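Local structure of cytidylyltransferase (Leptospira borgpetersenii serovar Hardjo-bovis, 6OEW) at residues 99-104 with 150-155; 141-146 with 197-202; 36-41 with 65-70; 48-53 with 115-120. The protein probably transfers a cytidylyl group from a nucleotide to an acceptor, as a metal-dependent nucleotidyltransferase with a GT-A-type fold. One frame throughout, in Å; residues are numbered along the deposited sequence. Where two conformers were deposited one is given.

Contact 1: 99-104 with 150-155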
loop_
_atom_site.group_PDB
_atom_site.type_symbol
_atom_site.label_atom_id
_atom_site.label_comp_id
_atom_site.label_asym_id
_atom_site.label_seq_id
_atom_site.Cartn_x
_atom_site.Cartn_y
_atom_site.Cartn_z
ATOM N N ILE A 99 -16.507 -4.248 -5.368
ATOM C CA ILE A 99 -15.156 -4.631 -5.781
ATOM C C ILE A 99 -15.046 -6.148 -5.778
ATOM O O ILE A 99 -15.435 -6.812 -4.805
ATOM C CB ILE A 99 -14.092 -4.018 -4.852
ATOM C CG1 ILE A 99 -14.230 -2.492 -4.746
ATOM C CG2 ILE A 99 -12.678 -4.427 -5.308
ATOM C CD1 ILE A 99 -14.022 -1.727 -6.039
ATOM N N ASP A 100 -14.517 -6.705 -6.871
ATOM C CA ASP A 100 -14.224 -8.130 -6.985
ATOM C C ASP A 100 -12.766 -8.466 -6.714
ATOM O O ASP A 100 -12.479 -9.531 -6.149
ATOM C CB ASP A 100 -14.563 -8.633 -8.397
ATOM C CG ASP A 100 -16.010 -8.380 -8.778
ATOM O OD1 ASP A 100 -16.908 -8.947 -8.120
ATOM O OD2 ASP A 100 -16.240 -7.607 -9.737
ATOM N N ILE A 101 -11.839 -7.603 -7.129
ATOM C CA ILE A 101 -10.402 -7.812 -6.955
ATOM C C ILE A 101 -9.853 -6.661 -6.117
ATOM O O ILE A 101 -9.811 -5.511 -6.578
ATOM C CB ILE A 101 -9.666 -7.903 -8.296
ATOM C CG1 ILE A 101 -10.295 -8.980 -9.183
ATOM C CG2 ILE A 101 -8.204 -8.223 -8.062
ATOM C CD1 ILE A 101 -10.176 -10.366 -8.627
ATOM N N ILE A 102 -9.419 -6.967 -4.902
ATOM C CA ILE A 102 -8.929 -5.947 -3.975
ATOM C C ILE A 102 -7.416 -5.766 -4.114
ATOM O O ILE A 102 -6.645 -6.706 -3.896
ATOM C CB ILE A 102 -9.298 -6.307 -2.536
ATOM C CG1 ILE A 102 -10.822 -6.233 -2.382
ATOM C CG2 ILE A 102 -8.571 -5.348 -1.571
ATOM C CD1 ILE A 102 -11.381 -7.149 -1.306
ATOM N N VAL A 103 -6.981 -4.544 -4.405
ATOM C CA VAL A 103 -5.567 -4.195 -4.305
ATOM C C VAL A 103 -5.387 -3.504 -2.957
ATOM O O VAL A 103 -5.862 -2.381 -2.745
ATOM C CB VAL A 103 -5.092 -3.316 -5.465
ATOM C CG1 VAL A 103 -3.593 -3.014 -5.305
ATOM C CG2 VAL A 103 -5.380 -3.993 -6.802
ATOM N N ARG A 104 -4.748 -4.197 -2.028
ATOM C CA ARG A 104 -4.577 -3.678 -0.674
ATOM C C ARG A 104 -3.261 -2.918 -0.572
ATOM O O ARG A 104 -2.195 -3.497 -0.800
ATOM C CB ARG A 104 -4.595 -4.798 0.355
ATOM C CG ARG A 104 -4.439 -4.172 1.748
ATOM C CD ARG A 104 -3.864 -5.102 2.727
ATOM N NE ARG A 104 -3.796 -4.549 4.092
ATOM C CZ ARG A 104 -3.129 -5.178 5.046
ATOM N NH1 ARG A 104 -2.490 -6.296 4.720
ATOM N NH2 ARG A 104 -3.104 -4.711 6.296
ATOM N N ILE A 150 -2.816 -8.415 -3.552
ATOM C CA ILE A 150 -4.015 -8.478 -4.378
ATOM C C ILE A 150 -4.752 -9.759 -4.044
ATOM O O ILE A 150 -4.160 -10.843 -4.086
ATOM C CB ILE A 150 -3.666 -8.436 -5.879
ATOM C CG1 ILE A 150 -2.752 -7.224 -6.154
ATOM C CG2 ILE A 150 -4.943 -8.354 -6.674
ATOM C CD1 ILE A 150 -2.237 -7.162 -7.630
ATOM N N PHE A 151 -6.044 -9.651 -3.742
ATOM C CA PHE A 151 -6.808 -10.858 -3.489
ATOM C C PHE A 151 -8.268 -10.648 -3.852
ATOM O O PHE A 151 -8.747 -9.515 -3.969
ATOM C CB PHE A 151 -6.666 -11.312 -2.035
ATOM C CG PHE A 151 -6.755 -10.186 -1.038
ATOM C CD1 PHE A 151 -7.990 -9.745 -0.587
ATOM C CD2 PHE A 151 -5.610 -9.574 -0.559
ATOM C CE1 PHE A 151 -8.079 -8.701 0.345
ATOM C CE2 PHE A 151 -5.686 -8.537 0.352
ATOM C CZ PHE A 151 -6.912 -8.092 0.810
ATOM N N THR A 152 -8.963 -11.768 -4.055
ATOM C CA THR A 152 -10.366 -11.749 -4.438
ATOM C C THR A 152 -11.236 -11.407 -3.238
ATOM O O THR A 152 -10.861 -11.626 -2.083
ATOM C CB THR A 152 -10.823 -13.100 -5.010
ATOM O OG1 THR A 152 -10.734 -14.123 -4.010
ATOM C CG2 THR A 152 -9.981 -13.502 -6.231
ATOM N N LEU A 153 -12.411 -10.859 -3.525
ATOM C CA LEU A 153 -13.405 -10.699 -2.477
ATOM C C LEU A 153 -13.712 -12.041 -1.831
ATOM O O LEU A 153 -13.911 -12.126 -0.614
ATOM C CB LEU A 153 -14.672 -10.072 -3.057
ATOM C CG LEU A 153 -15.882 -9.990 -2.128
ATOM C CD1 LEU A 153 -15.674 -8.941 -1.076
ATOM C CD2 LEU A 153 -17.107 -9.699 -2.977
ATOM N N SER A 154 -13.740 -13.112 -2.635
ATOM C CA SER A 154 -14.039 -14.432 -2.085
ATOM C C SER A 154 -13.002 -14.855 -1.047
ATOM O O SER A 154 -13.357 -15.403 0.005
ATOM C CB SER A 154 -14.141 -15.458 -3.219
ATOM O OG SER A 154 -15.407 -15.333 -3.836
ATOM N N LEU A 155 -11.719 -14.603 -1.317
ATOM C CA LEU A 155 -10.687 -14.929 -0.338
ATOM C C LEU A 155 -10.888 -14.118 0.940
ATOM O O LEU A 155 -10.825 -14.660 2.049
ATOM C CB LEU A 155 -9.290 -14.677 -0.915
ATOM C CG LEU A 155 -8.216 -14.875 0.175
ATOM C CD1 LEU A 155 -7.078 -15.755 -0.255
ATOM C CD2 LEU A 155 -7.671 -13.534 0.711
#

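Contact 2: 141-146 with 197-202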
loop_
_atom_site.group_PDB
_atom_site.type_symbol
_atom_site.label_atom_id
_atom_site.label_comp_id
_atom_site.label_asym_id
_atom_site.label_seq_id
_atom_site.Cartn_x
_atom_site.Cartn_y
_atom_site.Cartn_z
ATOM N N THR A 141 11.825 -8.754 -2.141
ATOM C CA THR A 141 12.920 -8.320 -2.996
ATOM C C THR A 141 12.771 -6.888 -3.488
ATOM O O THR A 141 13.708 -6.380 -4.113
ATOM C CB THR A 141 13.096 -9.259 -4.217
ATOM O OG1 THR A 141 11.842 -9.437 -4.892
ATOM C CG2 THR A 141 13.655 -10.611 -3.792
ATOM N N PHE A 142 11.641 -6.227 -3.246
ATOM C CA PHE A 142 11.539 -4.781 -3.409
ATOM C C PHE A 142 11.928 -4.093 -2.102
ATOM O O PHE A 142 11.927 -4.701 -1.028
ATOM C CB PHE A 142 10.121 -4.345 -3.806
ATOM C CG PHE A 142 9.660 -4.910 -5.117
ATOM C CD1 PHE A 142 9.874 -4.217 -6.304
ATOM C CD2 PHE A 142 9.014 -6.132 -5.158
ATOM C CE1 PHE A 142 9.466 -4.739 -7.524
ATOM C CE2 PHE A 142 8.605 -6.674 -6.407
ATOM C CZ PHE A 142 8.822 -5.962 -7.566
ATOM N N ALA A 143 12.290 -2.818 -2.210
ATOM C CA ALA A 143 12.459 -2.004 -1.010
ATOM C C ALA A 143 11.177 -2.020 -0.183
ATOM O O ALA A 143 10.074 -2.126 -0.716
ATOM C CB ALA A 143 12.817 -0.568 -1.382
ATOM N N ARG A 144 11.320 -1.925 1.137
ATOM C CA ARG A 144 10.140 -1.743 1.968
ATOM C C ARG A 144 9.433 -0.462 1.562
ATOM O O ARG A 144 10.077 0.545 1.276
ATOM C CB ARG A 144 10.523 -1.689 3.442
ATOM C CG ARG A 144 10.638 -3.062 4.043
ATOM C CD ARG A 144 10.966 -3.053 5.531
ATOM N NE ARG A 144 11.310 -4.415 5.922
ATOM C CZ ARG A 144 10.427 -5.318 6.334
ATOM N NH1 ARG A 144 10.832 -6.545 6.643
ATOM N NH2 ARG A 144 9.144 -4.988 6.452
ATOM N N GLY A 145 8.105 -0.505 1.505
ATOM C CA GLY A 145 7.354 0.619 0.995
ATOM C C GLY A 145 6.806 0.457 -0.409
ATOM O O GLY A 145 6.102 1.359 -0.881
ATOM N N MET A 146 7.128 -0.634 -1.109
ATOM C CA MET A 146 6.478 -0.960 -2.369
ATOM C C MET A 146 5.410 -2.036 -2.204
ATOM O O MET A 146 5.001 -2.631 -3.205
ATOM C CB MET A 146 7.492 -1.446 -3.418
ATOM C CG MET A 146 8.352 -0.401 -4.071
ATOM S SD MET A 146 7.469 1.012 -4.740
ATOM C CE MET A 146 8.056 2.233 -3.565
ATOM N N TYR A 197 16.768 -1.688 1.254
ATOM C CA TYR A 197 16.314 -0.306 1.281
ATOM C C TYR A 197 14.956 -0.208 1.962
ATOM O O TYR A 197 14.057 -1.017 1.716
ATOM C CB TYR A 197 16.241 0.275 -0.131
ATOM C CG TYR A 197 17.587 0.336 -0.815
ATOM C CD1 TYR A 197 18.573 1.231 -0.388
ATOM C CD2 TYR A 197 17.883 -0.506 -1.876
ATOM C CE1 TYR A 197 19.815 1.274 -1.017
ATOM C CE2 TYR A 197 19.114 -0.466 -2.510
ATOM C CZ TYR A 197 20.075 0.423 -2.080
ATOM O OH TYR A 197 21.301 0.458 -2.712
ATOM N N ARG A 198 14.810 0.789 2.818
ATOM C CA ARG A 198 13.573 1.001 3.555
ATOM C C ARG A 198 12.946 2.306 3.091
ATOM O O ARG A 198 13.480 3.384 3.351
ATOM C CB ARG A 198 13.834 1.036 5.057
ATOM C CG ARG A 198 12.573 1.342 5.851
ATOM C CD ARG A 198 12.888 1.379 7.359
ATOM N NE ARG A 198 13.106 0.034 7.885
ATOM C CZ ARG A 198 12.130 -0.776 8.299
ATOM N NH1 ARG A 198 10.852 -0.388 8.254
ATOM N NH2 ARG A 198 12.434 -1.987 8.761
ATOM N N LEU A 199 11.812 2.208 2.411
ATOM C CA LEU A 199 11.157 3.381 1.851
ATOM C C LEU A 199 9.724 3.500 2.356
ATOM O O LEU A 199 8.872 4.114 1.707
ATOM C CB LEU A 199 11.226 3.336 0.316
ATOM C CG LEU A 199 12.677 3.363 -0.199
ATOM C CD1 LEU A 199 12.766 3.151 -1.704
ATOM C CD2 LEU A 199 13.369 4.663 0.201
ATOM N N THR A 200 9.444 2.925 3.513
ATOM C CA THR A 200 8.183 3.138 4.194
ATOM C C THR A 200 8.398 4.206 5.266
ATOM O O THR A 200 9.542 4.580 5.567
ATOM C CB THR A 200 7.686 1.812 4.780
ATOM O OG1 THR A 200 6.428 1.999 5.429
ATOM C CG2 THR A 200 8.706 1.242 5.727
ATOM N N ILE A 201 7.305 4.770 5.776
ATOM C CA ILE A 201 7.418 5.836 6.778
ATOM C C ILE A 201 6.840 5.335 8.097
ATOM O O ILE A 201 5.624 5.154 8.252
ATOM C CB ILE A 201 6.762 7.148 6.321
ATOM C CG1 ILE A 201 6.882 8.189 7.444
ATOM C CG2 ILE A 201 5.300 6.941 5.846
ATOM C CD1 ILE A 201 6.933 9.593 6.946
ATOM N N ASP A 202 7.741 5.080 9.040
ATOM C CA ASP A 202 7.411 4.735 10.401
ATOM C C ASP A 202 8.202 5.538 11.420
ATOM O O ASP A 202 7.831 5.522 12.594
ATOM C CB ASP A 202 7.662 3.247 10.663
ATOM C CG ASP A 202 6.671 2.354 9.954
ATOM O OD1 ASP A 202 5.443 2.511 10.185
ATOM O OD2 ASP A 202 7.138 1.495 9.176
HETATM O O HOH W 1 6.837 4.172 -0.361
#

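Contact 3: 36-41 with 65-70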
loop_
_atom_site.group_PDB
_atom_site.type_symbol
_atom_site.label_atom_id
_atom_site.label_comp_id
_atom_site.label_asym_id
_atom_site.label_seq_id
_atom_site.Cartn_x
_atom_site.Cartn_y
_atom_site.Cartn_z
ATOM N N THR A 36 0.927 16.442 1.140
ATOM C CA THR A 36 1.122 15.622 2.328
ATOM C C THR A 36 1.650 14.247 1.932
ATOM O O THR A 36 1.647 13.861 0.753
ATOM C CB THR A 36 -0.195 15.468 3.097
ATOM O OG1 THR A 36 -1.145 14.806 2.236
ATOM C CG2 THR A 36 -0.739 16.843 3.526
ATOM N N ILE A 37 2.091 13.484 2.938
ATOM C CA ILE A 37 2.535 12.109 2.674
ATOM C C ILE A 37 1.444 11.322 1.944
ATOM O O ILE A 37 1.684 10.724 0.887
ATOM C CB ILE A 37 2.946 11.414 3.987
ATOM C CG1 ILE A 37 4.335 11.901 4.434
ATOM C CG2 ILE A 37 2.897 9.914 3.836
ATOM C CD1 ILE A 37 5.475 11.279 3.657
ATOM N N LEU A 38 0.226 11.333 2.483
ATOM C CA LEU A 38 -0.859 10.583 1.849
ATOM C C LEU A 38 -1.260 11.199 0.513
ATOM O O LEU A 38 -1.528 10.468 -0.453
ATOM C CB LEU A 38 -2.069 10.500 2.784
ATOM C CG LEU A 38 -3.285 9.714 2.250
ATOM C CD1 LEU A 38 -2.922 8.303 1.739
ATOM C CD2 LEU A 38 -4.346 9.603 3.329
ATOM N N GLY A 39 -1.299 12.534 0.420
ATOM C CA GLY A 39 -1.625 13.158 -0.863
ATOM C C GLY A 39 -0.632 12.813 -1.963
ATOM O O GLY A 39 -1.012 12.573 -3.118
ATOM N N PHE A 40 0.656 12.784 -1.622
ATOM C CA PHE A 40 1.681 12.355 -2.567
ATOM C C PHE A 40 1.397 10.955 -3.097
ATOM O O PHE A 40 1.524 10.696 -4.305
ATOM C CB PHE A 40 3.044 12.399 -1.875
ATOM C CG PHE A 40 4.196 12.514 -2.816
ATOM C CD1 PHE A 40 4.828 13.741 -3.003
ATOM C CD2 PHE A 40 4.657 11.407 -3.519
ATOM C CE1 PHE A 40 5.905 13.867 -3.866
ATOM C CE2 PHE A 40 5.743 11.536 -4.400
ATOM C CZ PHE A 40 6.354 12.761 -4.576
ATOM N N MET A 41 1.046 10.033 -2.200
ATOM C CA MET A 41 0.713 8.668 -2.597
ATOM C C MET A 41 -0.461 8.642 -3.569
ATOM O O MET A 41 -0.419 7.958 -4.600
ATOM C CB MET A 41 0.396 7.833 -1.360
ATOM C CG MET A 41 0.312 6.334 -1.645
ATOM S SD MET A 41 -0.236 5.445 -0.175
ATOM C CE MET A 41 -0.253 3.754 -0.816
ATOM N N ASP A 65 -10.981 12.877 10.337
ATOM C CA ASP A 65 -11.465 13.941 9.470
ATOM C C ASP A 65 -10.323 14.473 8.612
ATOM O O ASP A 65 -10.531 14.847 7.452
ATOM C CB ASP A 65 -12.079 15.080 10.294
ATOM C CG ASP A 65 -13.353 14.670 11.035
ATOM O OD1 ASP A 65 -13.775 13.490 10.962
ATOM O OD2 ASP A 65 -13.920 15.542 11.724
ATOM N N LYS A 66 -9.110 14.504 9.167
ATOM C CA LYS A 66 -7.955 14.950 8.396
ATOM C C LYS A 66 -7.688 14.006 7.227
ATOM O O LYS A 66 -7.442 14.456 6.103
ATOM C CB LYS A 66 -6.732 15.056 9.309
ATOM C CG LYS A 66 -5.489 15.617 8.631
ATOM C CD LYS A 66 -5.753 17.006 8.091
ATOM C CE LYS A 66 -4.545 17.539 7.343
ATOM N NZ LYS A 66 -4.881 18.732 6.514
ATOM N N THR A 67 -7.743 12.694 7.478
ATOM C CA THR A 67 -7.569 11.698 6.414
ATOM C C THR A 67 -8.636 11.851 5.339
ATOM O O THR A 67 -8.329 11.845 4.135
ATOM C CB THR A 67 -7.599 10.290 7.030
ATOM O OG1 THR A 67 -6.797 10.291 8.230
ATOM C CG2 THR A 67 -7.046 9.208 6.052
ATOM N N GLU A 68 -9.896 11.996 5.750
ATOM C CA GLU A 68 -10.950 12.243 4.773
ATOM C C GLU A 68 -10.668 13.516 3.979
ATOM O O GLU A 68 -10.845 13.543 2.750
ATOM C CB GLU A 68 -12.307 12.316 5.477
ATOM C CG GLU A 68 -13.458 12.633 4.550
ATOM C CD GLU A 68 -14.761 12.826 5.278
ATOM O OE1 GLU A 68 -14.782 12.708 6.529
ATOM O OE2 GLU A 68 -15.768 13.110 4.601
ATOM N N GLU A 69 -10.193 14.569 4.658
ATOM C CA GLU A 69 -9.920 15.839 3.986
ATOM C C GLU A 69 -8.845 15.678 2.917
ATOM O O GLU A 69 -8.969 16.217 1.805
ATOM C CB GLU A 69 -9.489 16.901 4.997
ATOM C CG GLU A 69 -8.758 18.082 4.354
ATOM C CD GLU A 69 -8.101 19.026 5.373
ATOM O OE1 GLU A 69 -8.582 19.111 6.524
ATOM O OE2 GLU A 69 -7.095 19.677 5.013
ATOM N N ILE A 70 -7.775 14.954 3.246
ATOM C CA ILE A 70 -6.693 14.733 2.297
ATOM C C ILE A 70 -7.197 13.930 1.100
ATOM O O ILE A 70 -6.937 14.286 -0.058
ATOM C CB ILE A 70 -5.509 14.040 3.000
ATOM C CG1 ILE A 70 -4.827 14.989 3.995
ATOM C CG2 ILE A 70 -4.497 13.484 1.978
ATOM C CD1 ILE A 70 -3.827 14.285 4.899
#

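Contact 4: 48-53 with 115-120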
loop_
_atom_site.group_PDB
_atom_site.type_symbol
_atom_site.label_atom_id
_atom_site.label_comp_id
_atom_site.label_asym_id
_atom_site.label_seq_id
_atom_site.Cartn_x
_atom_site.Cartn_y
_atom_site.Cartn_z
ATOM N N SER A 48 -2.145 4.994 -12.299
ATOM C CA SER A 48 -2.505 3.597 -12.513
ATOM C C SER A 48 -3.627 3.489 -13.534
ATOM O O SER A 48 -4.533 4.329 -13.574
ATOM C CB SER A 48 -2.940 2.950 -11.201
ATOM O OG SER A 48 -3.501 1.660 -11.422
ATOM N N LYS A 49 -3.572 2.451 -14.376
ATOM C CA LYS A 49 -4.729 2.244 -15.233
ATOM C C LYS A 49 -5.975 1.877 -14.433
ATOM O O LYS A 49 -7.073 1.898 -14.991
ATOM C CB LYS A 49 -4.426 1.179 -16.298
ATOM C CG LYS A 49 -4.056 -0.179 -15.736
ATOM C CD LYS A 49 -4.142 -1.275 -16.816
ATOM C CE LYS A 49 -2.796 -1.560 -17.465
ATOM N NZ LYS A 49 -2.800 -2.873 -18.174
ATOM N N PHE A 50 -5.847 1.581 -13.138
ATOM C CA PHE A 50 -6.994 1.304 -12.279
ATOM C C PHE A 50 -7.315 2.458 -11.328
ATOM O O PHE A 50 -7.944 2.244 -10.285
ATOM C CB PHE A 50 -6.761 0.004 -11.505
ATOM C CG PHE A 50 -6.414 -1.162 -12.398
ATOM C CD1 PHE A 50 -7.407 -1.836 -13.116
ATOM C CD2 PHE A 50 -5.095 -1.571 -12.556
ATOM C CE1 PHE A 50 -7.087 -2.892 -13.948
ATOM C CE2 PHE A 50 -4.776 -2.623 -13.396
ATOM C CZ PHE A 50 -5.771 -3.283 -14.099
ATOM N N GLN A 51 -6.942 3.688 -11.687
ATOM C CA GLN A 51 -7.010 4.804 -10.741
ATOM C C GLN A 51 -8.438 5.237 -10.407
ATOM O O GLN A 51 -8.657 5.847 -9.358
ATOM C CB GLN A 51 -6.227 5.998 -11.297
ATOM C CG GLN A 51 -6.727 6.493 -12.640
ATOM C CD GLN A 51 -7.852 7.495 -12.492
ATOM O OE1 GLN A 51 -7.993 8.131 -11.441
ATOM N NE2 GLN A 51 -8.669 7.633 -13.532
ATOM N N GLU A 52 -9.412 4.947 -11.262
ATOM C CA GLU A 52 -10.739 5.493 -11.013
ATOM C C GLU A 52 -11.421 4.846 -9.815
ATOM O O GLU A 52 -12.363 5.433 -9.272
ATOM C CB GLU A 52 -11.617 5.349 -12.252
ATOM C CG GLU A 52 -12.025 3.931 -12.528
ATOM C CD GLU A 52 -13.074 3.848 -13.610
ATOM O OE1 GLU A 52 -13.345 4.890 -14.252
ATOM O OE2 GLU A 52 -13.623 2.744 -13.816
ATOM N N ASN A 53 -10.962 3.672 -9.377
ATOM C CA ASN A 53 -11.551 3.025 -8.203
ATOM C C ASN A 53 -10.584 3.009 -7.029
ATOM O O ASN A 53 -10.421 1.981 -6.367
ATOM C CB ASN A 53 -11.994 1.589 -8.522
ATOM C CG ASN A 53 -13.052 1.519 -9.617
ATOM O OD1 ASN A 53 -13.968 2.342 -9.682
ATOM N ND2 ASN A 53 -12.934 0.510 -10.481
ATOM N N LYS A 115 3.159 1.504 -11.860
ATOM C CA LYS A 115 3.473 0.553 -12.926
ATOM C C LYS A 115 3.634 -0.857 -12.374
ATOM O O LYS A 115 3.201 -1.831 -13.004
ATOM C CB LYS A 115 4.739 0.990 -13.687
ATOM N N ILE A 116 4.249 -0.992 -11.201
ATOM C CA ILE A 116 4.355 -2.298 -10.562
ATOM C C ILE A 116 2.973 -2.803 -10.175
ATOM O O ILE A 116 2.624 -3.968 -10.410
ATOM C CB ILE A 116 5.286 -2.221 -9.338
ATOM C CG1 ILE A 116 6.689 -1.784 -9.774
ATOM C CG2 ILE A 116 5.283 -3.559 -8.562
ATOM C CD1 ILE A 116 7.653 -1.567 -8.635
ATOM N N LEU A 117 2.168 -1.931 -9.561
ATOM C CA LEU A 117 0.794 -2.299 -9.232
ATOM C C LEU A 117 0.054 -2.813 -10.465
ATOM O O LEU A 117 -0.585 -3.865 -10.415
ATOM C CB LEU A 117 0.070 -1.098 -8.613
ATOM C CG LEU A 117 -1.308 -1.272 -7.969
ATOM C CD1 LEU A 117 -1.524 -0.118 -6.928
ATOM C CD2 LEU A 117 -2.446 -1.304 -9.022
ATOM N N ASP A 118 0.160 -2.099 -11.595
ATOM C CA ASP A 118 -0.605 -2.492 -12.777
ATOM C C ASP A 118 -0.120 -3.822 -13.331
ATOM O O ASP A 118 -0.929 -4.637 -13.797
ATOM C CB ASP A 118 -0.522 -1.414 -13.857
ATOM C CG ASP A 118 -1.297 -0.152 -13.483
ATOM O OD1 ASP A 118 -2.021 -0.170 -12.457
ATOM O OD2 ASP A 118 -1.189 0.845 -14.221
ATOM N N LEU A 119 1.199 -4.051 -13.314
ATOM C CA LEU A 119 1.731 -5.327 -13.799
ATOM C C LEU A 119 1.225 -6.475 -12.951
ATOM O O LEU A 119 0.918 -7.559 -13.463
ATOM C CB LEU A 119 3.261 -5.306 -13.782
ATOM C CG LEU A 119 3.984 -4.501 -14.858
ATOM C CD1 LEU A 119 5.480 -4.391 -14.557
ATOM C CD2 LEU A 119 3.756 -5.174 -16.228
ATOM N N MET A 120 1.168 -6.267 -11.634
ATOM C CA MET A 120 0.704 -7.316 -10.739
ATOM C C MET A 120 -0.771 -7.592 -10.957
ATOM O O MET A 120 -1.189 -8.758 -10.966
ATOM C CB MET A 120 0.984 -6.941 -9.277
ATOM C CG MET A 120 2.464 -7.068 -8.917
ATOM S SD MET A 120 2.807 -6.563 -7.198
ATOM C CE MET A 120 1.933 -7.829 -6.281
#

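Contact 1: 99-104 with 150-155
In the central mixed sheet of this GT-A-type fold, strands 101-104 and 150-152 run antiparallel where the parallel run of strands ends and the first antiparallel pairing begins, and Ile102 and Phe151 form the hydrogen-bonded pair at the middle of the contact. Ile102 N donates to Phe151 O at 2.8 Å, and Phe151 N returns a bond of 3.0 Å to Ile102 O. Beyond the strand end Leu153 N reaches Asp100 O at 2.9 Å. On the face of Ile102, the Phe151 ring leans over the neighbouring strand: its CG lies between the backbone N and the carbonyl carbon (chi1 43°), CE1 rests 3.9 Å from Ile102 CG2, and CE2 meets Arg104 CB. Helix 86-96 packs on this side through Ala94 and Tyr90. The other face carries Ile101, Val103 and Ile150; Val103 CG2 and Ile150 CG1 lie 4.2 Å apart beneath helix 114-126. The Arg104 guanidinium bonds Gln16 through NH2 and forms a salt bridge through NH1 with Glu149, at the start of the partner strand. Thr152 ends its strand as N-cap of helix 153-162, OG1 accepting from Leu155 N at 2.9 Å. The backbone polar groups of the central pair are thus satisfied between two apolar layers, and with Leu153 N on Asp100 O and Leu155 N on Thr152 OG1, two N-H groups at the helix start are bonded where the strand ends.

Contact 2: 141-146 with 197-202
Arg144 and Arg198 bring two loops together beside the metal site of the GT-A-type fold, their backbones joined by a single bridge. Arg144 N donates to Tyr197 O at 2.9 Å, and Arg144 O receives Leu199 N at 2.7 Å. From this backbone the Arg144 side chain starts with CB, which lies 4.1 Å from Thr200 CG2 and as near to Arg198 CA. CG stands anti to the carbonyl carbon (chi1 -85°), and the extended chain carries CD over one face of the Arg198 guanidinium, offset toward its rim and 3.7 Å from NH2. NE follows at 3.9 Å from the same NH2. The two guanidinium planes are only 7° apart, and the like charges probably repel; Asp206 of helix 204-214 touches the Arg198 side chain and may offset part of this. Ala143 opens a type II turn ending at Met146, and its CB packs on Tyr197 CB and Leu199 CD1, with helix 224-233 touching Leu199 beyond. Gly145 takes a positive phi of 104° in this turn, where a CB would be jammed against the preceding carbonyl O and also meet Leu199 O. Thr200 OG1 bonds to the backbone O of Asp108, a magnesium ligand in a structure of this protein. One water donates to both Gly145 O, at 3.0 Å, and Leu199 O, at 2.9 Å.

Contact 3: 36-41 with 65-70
Two helix segments, 37-41 and 65-70, meet through a small apolar contact without any hydrogen bond between them, beside strand 54-59; Ile70 CG2 is the atom on which it turns. This methyl is anti to the backbone N of its own residue and reaches the first turn of the other helix, 3.6 Å from Thr36 OG1, 3.7 Å from Gly39 N and 3.9 Å from Leu38 CB. Thr36 and Ile70 point at each other tip to tip, with Ile70 CD1 also 3.8 Å from the hydroxyl oxygen. That oxygen is already engaged: Thr36 is the N-cap of helix 37-45, and OG1 accepts from Gly39 N at 2.9 Å. The Ile70 methyls pack against the oxygen and N-H of this capping bond. Within the alpha/beta arrangement of the domain the segments run roughly the same way, their axes 10.2 Å apart at closest and inclined by 33°. At Gly39 a CB would crowd Thr36 OG1, the capping oxygen, rather than Ile70. One turn back along helix 65-73, Thr67 CG2 meets Leu38 CD2 at 3.9 Å, the two side chains crossing at about a right angle. Thr67 OG1 turns instead to Asp64, while the residue's side chain also touches Val56 and Thr58 of strand 54-59. On the same helix, Lys66 NZ forms a salt bridge with Glu69 OE2, approaching from above the carboxylate plane.

Contact 4: 48-53 with 115-120
The Phe50 ring meets the Asp118 carboxylate with one edge: OD1 lies near the ring plane, 3.4 Å from CD2, and the two flat groups stand 83° apart. Over one face of the ring sits Lys49 CG, 3.4 Å above the plane and offset toward the rim, while Leu117 CD2 approaches obliquely at 4.4 Å from Phe50 CD2. Both carboxylate oxygens take a hydrogen bond from the loop. Ser48 OG donates to Asp118 OD1 over 2.6 Å, on the syn lone pair of OD1; Lys49 N donates to OD2 over 2.9 Å, almost straight at 171° and on the syn side, though 29° out of the carboxylate plane. Asp118 CB points toward the loop, and the two bonds hold the rotation of the carboxylate. The Ser48 hydroxyl is used twice, since OG also accepts from Phe50 N at 2.9 Å, holding the chain in an ST turn while donating to Asp118 OD1. Lys49 CG passes 3.4 Å from OD2, but the amino group continues to a salt bridge with Asp122; NZ stays 5.7 Å from OD2, a separation at which the positive charge may still help to stabilise the carboxylate. Val11 and Ile13 of strand 11-16 lie against Phe50. This is an ST turn overlapping a type I beta turn from Ser48 to Gln51: the loop between helix 37-45 and strand 54-59 of the alpha/beta domain is held by an aspartate of helix 114-126.

Contact 1 joins two strands of the central sheet, and contact 4 touches it from one side: Ile150 CD1 lies 3.6 Å from Met120 CB, and Val103 CG1 3.9 Å from Leu117 CD1. Contact 2 reaches both remaining contacts, through Phe142 CE1 at 3.8 Å from Ile116 CD1 in contact 4 and Ile201 CD1 at 4.0 Å from Ile37 CD1 in contact 3. Contacts 1 and 2 lie on opposite sides of the chain's centre, their centres about 23 Å apart. Of contacts 1, 2 and 3, contact 2 comes nearest the metal: the Thr200 side chain is about 5 Å from the bound magnesium ion, against about 8 Å for Arg104 and 12 Å for Leu38. Contact 4 lies away from this site.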